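Local coordinates for protein MstE (Scytonema sp. PCC 10023, PDB 6SBF) that probably catalyses the class II (protonation-initiated) cyclisation of a linear isoprenoid precursor during merosterol-type biosynthesis in a cyanobacterium, at residues A33-A38 with F351-V356; N26-A31 with S359-A364; Q83-L88 with G97-N102. The protein carries 1 engineered substitution. All blocks are in the same frame, centred on the assembly; numbering follows the deposited sequence.

Interaction 1 of 3, residues A33-A38 with F351-V356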
loop_
_atom_site.group_PDB
_atom_site.type_symbol
_atom_site.label_atom_id
_atom_site.label_comp_id
_atom_site.label_asym_id
_atom_site.label_seq_id
_atom_site.Cartn_x
_atom_site.Cartn_y
_atom_site.Cartn_z
ATOM N N ALA A 33 -13.590 4.339 -13.649
ATOM C CA ALA A 33 -13.757 5.566 -14.472
ATOM C C ALA A 33 -13.156 6.778 -13.719
ATOM O O ALA A 33 -12.464 7.640 -14.314
ATOM C CB ALA A 33 -15.221 5.809 -14.783
ATOM N N PHE A 34 -13.434 6.897 -12.420
ATOM C CA PHE A 34 -12.849 8.004 -11.615
ATOM C C PHE A 34 -11.335 7.984 -11.718
ATOM O O PHE A 34 -10.696 9.006 -11.987
ATOM C CB PHE A 34 -13.283 7.879 -10.151
ATOM C CG PHE A 34 -12.544 8.795 -9.202
ATOM C CD1 PHE A 34 -12.940 10.109 -9.035
ATOM C CD2 PHE A 34 -11.412 8.356 -8.554
ATOM C CE1 PHE A 34 -12.210 10.955 -8.216
ATOM C CE2 PHE A 34 -10.686 9.206 -7.728
ATOM C CZ PHE A 34 -11.072 10.509 -7.606
ATOM N N LEU A 35 -10.733 6.790 -11.553
ATOM C CA LEU A 35 -9.279 6.714 -11.539
ATOM C C LEU A 35 -8.727 7.057 -12.923
ATOM O O LEU A 35 -7.687 7.738 -12.988
ATOM C CB LEU A 35 -8.828 5.346 -11.071
ATOM C CG LEU A 35 -9.038 5.048 -9.605
ATOM C CD1 LEU A 35 -8.844 3.596 -9.288
ATOM C CD2 LEU A 35 -8.084 5.835 -8.744
ATOM N N LEU A 36 -9.309 6.556 -14.013
ATOM C CA LEU A 36 -8.729 6.847 -15.338
ATOM C C LEU A 36 -8.854 8.341 -15.643
ATOM O O LEU A 36 -7.902 8.928 -16.203
ATOM C CB LEU A 36 -9.372 5.997 -16.420
ATOM C CG LEU A 36 -9.101 4.506 -16.286
ATOM C CD1 LEU A 36 -9.931 3.740 -17.293
ATOM C CD2 LEU A 36 -7.633 4.215 -16.465
ATOM N N GLU A 37 -9.989 8.942 -15.279
ATOM C CA GLU A 37 -10.188 10.404 -15.514
ATOM C C GLU A 37 -9.222 11.249 -14.673
ATOM O O GLU A 37 -8.896 12.369 -15.067
ATOM C CB GLU A 37 -11.645 10.790 -15.266
ATOM C CG GLU A 37 -11.943 12.260 -15.464
ATOM C CD GLU A 37 -11.611 12.832 -16.813
ATOM O OE1 GLU A 37 -11.314 14.047 -16.873
ATOM O OE2 GLU A 37 -11.653 12.070 -17.796
ATOM N N ALA A 38 -8.788 10.732 -13.534
ATOM C CA ALA A 38 -8.002 11.500 -12.538
ATOM C C ALA A 38 -6.541 11.617 -12.935
ATOM O O ALA A 38 -5.810 12.365 -12.279
ATOM C CB ALA A 38 -8.150 10.874 -11.153
ATOM N N PHE A 351 -5.230 7.309 -4.113
ATOM C CA PHE A 351 -4.559 6.197 -3.412
ATOM C C PHE A 351 -5.634 5.373 -2.701
ATOM O O PHE A 351 -5.623 4.114 -2.800
ATOM C CB PHE A 351 -3.501 6.766 -2.470
ATOM C CG PHE A 351 -2.402 5.805 -2.081
ATOM C CD1 PHE A 351 -2.530 4.939 -1.002
ATOM C CD2 PHE A 351 -1.255 5.736 -2.851
ATOM C CE1 PHE A 351 -1.454 4.141 -0.657
ATOM C CE2 PHE A 351 -0.199 4.930 -2.511
ATOM C CZ PHE A 351 -0.283 4.145 -1.381
ATOM N N THR A 352 -6.546 5.997 -1.963
ATOM C CA THR A 352 -7.615 5.270 -1.260
ATOM C C THR A 352 -8.509 4.537 -2.257
ATOM O O THR A 352 -8.824 3.378 -2.038
ATOM C CB THR A 352 -8.419 6.229 -0.350
ATOM O OG1 THR A 352 -7.590 6.809 0.668
ATOM C CG2 THR A 352 -9.542 5.492 0.346
ATOM N N THR A 353 -8.979 5.247 -3.263
ATOM C CA THR A 353 -9.924 4.635 -4.209
ATOM C C THR A 353 -9.308 3.403 -4.895
ATOM O O THR A 353 -10.006 2.404 -5.043
ATOM C CB THR A 353 -10.379 5.704 -5.211
ATOM O OG1 THR A 353 -11.120 6.710 -4.500
ATOM C CG2 THR A 353 -11.325 5.121 -6.238
ATOM N N ALA A 354 -8.061 3.505 -5.299
ATOM C CA ALA A 354 -7.417 2.343 -5.935
ATOM C C ALA A 354 -7.365 1.163 -4.971
ATOM O O ALA A 354 -7.536 0.015 -5.391
ATOM C CB ALA A 354 -6.052 2.749 -6.423
ATOM N N THR A 355 -7.058 1.443 -3.710
ATOM C CA THR A 355 -7.004 0.380 -2.706
ATOM C C THR A 355 -8.360 -0.287 -2.574
ATOM O O THR A 355 -8.455 -1.552 -2.528
ATOM C CB THR A 355 -6.550 0.971 -1.373
ATOM O OG1 THR A 355 -5.333 1.717 -1.471
ATOM C CG2 THR A 355 -6.346 -0.130 -0.364
ATOM N N VAL A 356 -9.403 0.494 -2.408
ATOM C CA VAL A 356 -10.752 -0.034 -2.221
ATOM C C VAL A 356 -11.144 -0.864 -3.440
ATOM O O VAL A 356 -11.660 -2.005 -3.279
ATOM C CB VAL A 356 -11.800 1.038 -1.897
ATOM C CG1 VAL A 356 -13.187 0.437 -1.857
ATOM C CG2 VAL A 356 -11.413 1.800 -0.615
#
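Leu35 meets Ala354 and Thr353 where the first helix of the modelled chain, 18-37, lies against the last, 350-363. The short axes of the two segments run roughly antiparallel, 141° between their directions, and come within 10.3 Å, a normal spacing for helices separated by one layer of side chains. The tight part is built on Leu35. Its CD1 lies 3.9 Å from Ala354 CA, so a methyl group rests on the opposing backbone, and the small Ala354 CB is 4.1 Å from the same CD1. Leu35 and Thr353 pass alongside one another, pointing opposite ways, with Leu35 CG 4.1 Å from Thr353 CG2. This corner is buried further by helix 59-69, from which Leu69 touches Leu35 while Val65 and Met68 touch Ala354.

Toward the other flank the contact loosens. Phe34 is partly exposed, and its ring meets the threonine obliquely, through two neighbouring rim atoms: CD2 is 4.0 Å from the methyl Thr353 CG2, and CE2 is 4.1 Å from Thr353 OG1. The ring reaches that methyl because CG is swung anti to the backbone N of Phe34 (chi1 169°). Asn302, in a loop, also touches the ring. Beyond it the helix turns Glu37 to solvent.

The shared point is Thr353 CG2, which both Phe34 and Leu35 touch. With chi1 at -65°, Thr353 OG1 sits beside its own backbone N and bonds to Ser349 O one helical turn earlier, while Trp305 N supplies a second hydrogen bond to it. The hydroxyl is thus satisfied by Ser349 and Trp305, and what it offers Phe34 is van der Waals contact. With only 158 Å² buried in total and no polar link between the segments, the pairing probably rests on dispersion and the exclusion of water.

Interaction 2 of 3, residues N26-A31 with S359-A364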
loop_
_atom_site.group_PDB
_atom_site.type_symbol
_atom_site.label_atom_id
_atom_site.label_comp_id
_atom_site.label_asym_id
_atom_site.label_seq_id
_atom_site.Cartn_x
_atom_site.Cartn_y
_atom_site.Cartn_z
ATOM N N ASN A 26 -20.989 -2.409 -10.670
ATOM C CA ASN A 26 -21.281 -0.970 -10.898
ATOM C C ASN A 26 -20.301 -0.097 -10.096
ATOM O O ASN A 26 -19.801 0.929 -10.613
ATOM C CB ASN A 26 -22.744 -0.664 -10.630
ATOM C CG ASN A 26 -23.669 -1.281 -11.684
ATOM O OD1 ASN A 26 -23.172 -1.766 -12.714
ATOM N ND2 ASN A 26 -24.954 -1.369 -11.365
ATOM N N SER A 27 -20.063 -0.494 -8.859
ATOM C CA SER A 27 -19.154 0.228 -7.936
ATOM C C SER A 27 -17.746 0.202 -8.469
ATOM O O SER A 27 -17.070 1.251 -8.601
ATOM C CB SER A 27 -19.186 -0.447 -6.571
ATOM O OG SER A 27 -18.134 0.032 -5.726
ATOM N N ILE A 28 -17.283 -0.985 -8.861
ATOM C CA ILE A 28 -15.924 -1.131 -9.434
ATOM C C ILE A 28 -15.806 -0.244 -10.689
ATOM O O ILE A 28 -14.799 0.416 -10.879
ATOM C CB ILE A 28 -15.604 -2.606 -9.654
ATOM C CG1 ILE A 28 -15.418 -3.334 -8.321
ATOM C CG2 ILE A 28 -14.417 -2.766 -10.616
ATOM C CD1 ILE A 28 -15.596 -4.825 -8.410
ATOM N N ASN A 29 -16.788 -0.343 -11.576
ATOM C CA ASN A 29 -16.700 0.419 -12.820
ATOM C C ASN A 29 -16.681 1.922 -12.609
ATOM O O ASN A 29 -15.935 2.641 -13.279
ATOM C CB ASN A 29 -17.810 0.023 -13.803
ATOM C CG ASN A 29 -17.659 -1.431 -14.254
ATOM O OD1 ASN A 29 -16.540 -1.931 -14.309
ATOM N ND2 ASN A 29 -18.770 -2.039 -14.625
ATOM N N ALA A 30 -17.464 2.386 -11.646
ATOM C CA ALA A 30 -17.486 3.836 -11.340
ATOM C C ALA A 30 -16.121 4.261 -10.785
ATOM O O ALA A 30 -15.633 5.355 -11.123
ATOM C CB ALA A 30 -18.605 4.172 -10.374
ATOM N N ALA A 31 -15.489 3.412 -9.988
ATOM C CA ALA A 31 -14.169 3.730 -9.420
ATOM C C ALA A 31 -13.101 3.721 -10.496
ATOM O O ALA A 31 -12.197 4.576 -10.484
ATOM C CB ALA A 31 -13.874 2.787 -8.314
ATOM N N SER A 359 -9.574 -4.269 -3.482
ATOM C CA SER A 359 -10.091 -5.212 -2.456
ATOM C C SER A 359 -11.436 -5.766 -2.934
ATOM O O SER A 359 -11.728 -6.928 -2.670
ATOM C CB SER A 359 -10.157 -4.546 -1.088
ATOM O OG SER A 359 -11.225 -3.577 -0.964
ATOM N N LEU A 360 -12.279 -4.939 -3.561
ATOM C CA LEU A 360 -13.627 -5.371 -3.985
ATOM C C LEU A 360 -13.517 -6.372 -5.167
ATOM O O LEU A 360 -14.254 -7.346 -5.196
ATOM C CB LEU A 360 -14.469 -4.170 -4.379
ATOM C CG LEU A 360 -14.855 -3.219 -3.257
ATOM C CD1 LEU A 360 -15.640 -2.042 -3.823
ATOM C CD2 LEU A 360 -15.658 -3.938 -2.193
ATOM N N VAL A 361 -12.608 -6.099 -6.089
ATOM C CA VAL A 361 -12.349 -7.047 -7.195
ATOM C C VAL A 361 -11.903 -8.403 -6.636
ATOM O O VAL A 361 -12.423 -9.463 -7.055
ATOM C CB VAL A 361 -11.348 -6.461 -8.194
ATOM C CG1 VAL A 361 -10.982 -7.490 -9.251
ATOM C CG2 VAL A 361 -11.889 -5.242 -8.900
ATOM N N LYS A 362 -10.975 -8.397 -5.700
ATOM C CA LYS A 362 -10.444 -9.655 -5.153
ATOM C C LYS A 362 -11.516 -10.354 -4.327
ATOM O O LYS A 362 -11.518 -11.587 -4.306
ATOM C CB LYS A 362 -9.172 -9.357 -4.376
ATOM C CG LYS A 362 -7.984 -8.843 -5.175
ATOM C CD LYS A 362 -6.726 -8.496 -4.399
ATOM C CE LYS A 362 -6.256 -9.563 -3.473
ATOM N NZ LYS A 362 -5.634 -10.629 -4.283
ATOM N N ALA A 363 -12.388 -9.623 -3.618
ATOM C CA ALA A 363 -13.339 -10.267 -2.713
ATOM C C ALA A 363 -14.569 -10.792 -3.419
ATOM O O ALA A 363 -15.245 -11.676 -2.848
ATOM C CB ALA A 363 -13.698 -9.310 -1.650
ATOM N N ALA A 364 -14.964 -10.174 -4.519
ATOM C CA ALA A 364 -16.261 -10.482 -5.140
ATOM C C ALA A 364 -16.450 -11.972 -5.406
ATOM O O ALA A 364 -17.549 -12.476 -5.196
ATOM C CB ALA A 364 -16.419 -9.717 -6.426
#
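An apolar helix-helix contact joins Ile28 to Leu360 and Val361, between the terminal helices 18-37 and 350-363 of the modelled chain. The evidence is in the axes, which approach to 10.4 Å and run roughly antiparallel at 147°, and in the absence of any polar bond across the segments.

Ile28 carries most of it. Its chain ends on Val361, with CD1 3.8 Å from Val361 CG2, and the isoleucine lies roughly perpendicular to the valine. Both branches of the isoleucine take part, since its CG2 also lies 3.9 Å from Val361 CG2. Putting CG1 anti to the carbonyl carbon (chi1 -70°) sets that branch beside the backbone N and lets it graze Leu360, where Ile28 CG1 is 4.1 Å from Leu360 CB.

Ser27 brings a hydroxyl to the apolar neighbour: its OG is 3.8 Å from Leu360 CD1. This is van der Waals contact with a methyl; the polar need of the buried OG is met by Gln299 OE1. Leu295 and Leu296 of helix 282-298 cover the same flank, touching Leu360 and Ser27 respectively, whereas Val361 lies at a partly exposed edge beside Thr71.

Pairing the chain's first and last helices in this way is consistent with closure of the ring in an alpha6-alpha6 barrel, the fold of this cyclase.

Interaction 3 of 3, residues Q83-L88 with G97-N102; sequences QAWELL and GEWGYN
Trp99 is the residue of 97-102 that meets Trp85 and Leu88. Before it, Gly97 adopts a backbone conformation in which a side chain would jam against the preceding carbonyl; its O lies 4.2 Å above the plane of the Trp99 ring, near the rim, and accepts a bond from Arg129.

Trp99 then points its indole at the last turns of helix 75-90. NE1 donates to Leu88 O at 2.8 Å, almost straight at 174°, with the oxygen exactly in the ring plane, although the donor stands above the carbonyl plane. Leu88 CD2 sits over one indole face, 4.0 Å from the five-membered ring centroid, a CH-pi contact. The Gly-x-Trp spacing resembles the end of the QW motif of squalene-hopene cyclases, though the motif's glutamine is missing, so the likeness is only partial. At the far end of the indole, Trp99 CH2 reaches Trp85 CZ3 at 3.7 Å, the ring planes inclined at 58°. A leucine in place of Trp99 would probably cost Leu88 O its indole donor and open a gap beside Trp85.

Next in sequence, Gly100 N is held by Glu59 OE1 of helix 59-69, a residue that also touches Leu88 and Trp99.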
loop_
_atom_site.group_PDB
_atom_site.type_symbol
_atom_site.label_atom_id
_atom_site.label_comp_id
_atom_site.label_asym_id
_atom_site.label_seq_id
_atom_site.Cartn_x
_atom_site.Cartn_y
_atom_site.Cartn_z
ATOM N N GLN A 83 0.756 2.200 -20.309
ATOM C CA GLN A 83 1.148 3.615 -20.377
ATOM C C GLN A 83 1.879 4.030 -19.086
ATOM O O GLN A 83 2.879 4.736 -19.127
ATOM C CB GLN A 83 -0.052 4.527 -20.625
ATOM C CG GLN A 83 0.332 6.030 -20.404
ATOM C CD GLN A 83 -0.772 7.013 -20.738
ATOM O OE1 GLN A 83 -0.830 7.538 -21.847
ATOM N NE2 GLN A 83 -1.657 7.259 -19.778
ATOM N N ALA A 84 1.385 3.575 -17.938
ATOM C CA ALA A 84 2.031 3.899 -16.653
ATOM C C ALA A 84 3.470 3.355 -16.643
ATOM O O ALA A 84 4.374 4.050 -16.161
ATOM C CB ALA A 84 1.226 3.323 -15.508
ATOM N N TRP A 85 3.669 2.142 -17.167
ATOM C CA TRP A 85 5.030 1.593 -17.200
ATOM C C TRP A 85 5.900 2.404 -18.155
ATOM O O TRP A 85 7.071 2.644 -17.861
ATOM C CB TRP A 85 4.970 0.104 -17.610
ATOM C CG TRP A 85 6.285 -0.539 -17.815
ATOM C CD1 TRP A 85 6.771 -1.066 -18.977
ATOM C CD2 TRP A 85 7.343 -0.706 -16.844
ATOM N NE1 TRP A 85 8.030 -1.515 -18.793
ATOM C CE2 TRP A 85 8.427 -1.337 -17.493
ATOM C CE3 TRP A 85 7.487 -0.386 -15.482
ATOM C CZ2 TRP A 85 9.616 -1.645 -16.849
ATOM C CZ3 TRP A 85 8.651 -0.713 -14.863
ATOM C CH2 TRP A 85 9.713 -1.301 -15.524
ATOM N N GLU A 86 5.351 2.822 -19.286
ATOM C CA GLU A 86 6.133 3.677 -20.198
ATOM C C GLU A 86 6.523 4.995 -19.506
ATOM O O GLU A 86 7.679 5.443 -19.680
ATOM C CB GLU A 86 5.334 3.955 -21.478
ATOM C CG GLU A 86 5.200 2.737 -22.365
ATOM C CD GLU A 86 6.469 2.069 -22.899
ATOM O OE1 GLU A 86 7.445 2.785 -23.186
ATOM O OE2 GLU A 86 6.469 0.806 -23.023
ATOM N N LEU A 87 5.616 5.578 -18.712
ATOM C CA LEU A 87 5.967 6.803 -17.938
ATOM C C LEU A 87 7.109 6.508 -16.950
ATOM O O LEU A 87 8.053 7.307 -16.860
ATOM C CB LEU A 87 4.728 7.324 -17.199
ATOM C CG LEU A 87 3.663 7.906 -18.147
ATOM C CD1 LEU A 87 2.403 8.266 -17.359
ATOM C CD2 LEU A 87 4.159 9.127 -18.879
ATOM N N LEU A 88 7.015 5.388 -16.248
ATOM C CA LEU A 88 8.059 5.003 -15.312
ATOM C C LEU A 88 9.404 4.814 -16.008
ATOM O O LEU A 88 10.464 5.208 -15.491
ATOM C CB LEU A 88 7.618 3.787 -14.510
ATOM C CG LEU A 88 6.567 4.079 -13.448
ATOM C CD1 LEU A 88 5.910 2.821 -12.997
ATOM C CD2 LEU A 88 7.090 4.862 -12.286
ATOM N N GLY A 97 18.855 3.393 -10.916
ATOM C CA GLY A 97 17.705 2.811 -11.591
ATOM C C GLY A 97 16.470 2.744 -10.749
ATOM O O GLY A 97 15.458 2.183 -11.216
ATOM N N GLU A 98 16.516 3.351 -9.562
ATOM C CA GLU A 98 15.384 3.340 -8.619
ATOM C C GLU A 98 14.323 4.348 -9.068
ATOM O O GLU A 98 14.631 5.313 -9.791
ATOM C CB GLU A 98 15.893 3.690 -7.227
ATOM C CG GLU A 98 16.807 2.614 -6.693
ATOM C CD GLU A 98 17.420 2.986 -5.363
ATOM O OE1 GLU A 98 17.536 2.094 -4.522
ATOM O OE2 GLU A 98 17.735 4.198 -5.176
ATOM N N TRP A 99 13.111 4.151 -8.578
ATOM C CA TRP A 99 12.079 5.163 -8.601
ATOM C C TRP A 99 11.924 5.763 -7.187
ATOM O O TRP A 99 12.367 5.128 -6.229
ATOM C CB TRP A 99 10.807 4.571 -9.148
ATOM C CG TRP A 99 10.868 4.186 -10.596
ATOM C CD1 TRP A 99 10.672 5.000 -11.651
ATOM C CD2 TRP A 99 11.119 2.867 -11.120
ATOM N NE1 TRP A 99 10.786 4.295 -12.838
ATOM C CE2 TRP A 99 11.021 2.978 -12.514
ATOM C CE3 TRP A 99 11.379 1.629 -10.574
ATOM C CZ2 TRP A 99 11.157 1.881 -13.347
ATOM C CZ3 TRP A 99 11.491 0.535 -11.403
ATOM C CH2 TRP A 99 11.397 0.668 -12.770
ATOM N N GLY A 100 11.277 6.930 -7.097
ATOM C CA GLY A 100 11.043 7.586 -5.819
ATOM C C GLY A 100 9.688 8.227 -5.761
ATOM O O GLY A 100 8.820 8.043 -6.646
ATOM N N TYR A 101 9.446 9.009 -4.724
ATOM C CA TYR A 101 8.124 9.603 -4.481
ATOM C C TYR A 101 7.691 10.387 -5.733
ATOM O O TYR A 101 6.563 10.292 -6.157
ATOM C CB TYR A 101 8.265 10.513 -3.270
ATOM C CG TYR A 101 7.112 11.404 -2.930
ATOM C CD1 TYR A 101 5.977 10.936 -2.317
ATOM C CD2 TYR A 101 7.175 12.771 -3.222
ATOM C CE1 TYR A 101 4.925 11.760 -1.976
ATOM C CE2 TYR A 101 6.101 13.583 -2.907
ATOM C CZ TYR A 101 4.968 13.105 -2.308
ATOM O OH TYR A 101 3.951 13.945 -1.963
ATOM N N ASN A 102 8.621 11.186 -6.241
ATOM C CA ASN A 102 8.402 11.976 -7.463
ATOM C C ASN A 102 9.795 12.299 -8.032
ATOM O O ASN A 102 10.828 11.814 -7.556
ATOM C CB ASN A 102 7.555 13.249 -7.239
ATOM C CG ASN A 102 8.219 14.235 -6.306
ATOM O OD1 ASN A 102 9.449 14.210 -6.198
ATOM N ND2 ASN A 102 7.375 15.097 -5.717
#

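In the fold
Interactions 1 and 2 are successive stations along one pair of helices, 18-37 and 350-363. Their centres are 11 Å apart, and they touch where Thr353 CG2 packs on Ala31 CB at 4.0 Å, so the two form one continuous seam. Interaction 3 stands apart, its centre about 18 Å from that of interaction 1 and about 26 Å from that of interaction 2; the nearest atoms of interactions 1 and 3 are about 7 Å apart and do not touch. Helix 75-90 bridges the gap, since Leu36 reaches its His76 and Ala80. A glycerol, probably from crystallisation, lies about 6 Å from the Ser27 side chain and does not by itself identify a substrate site.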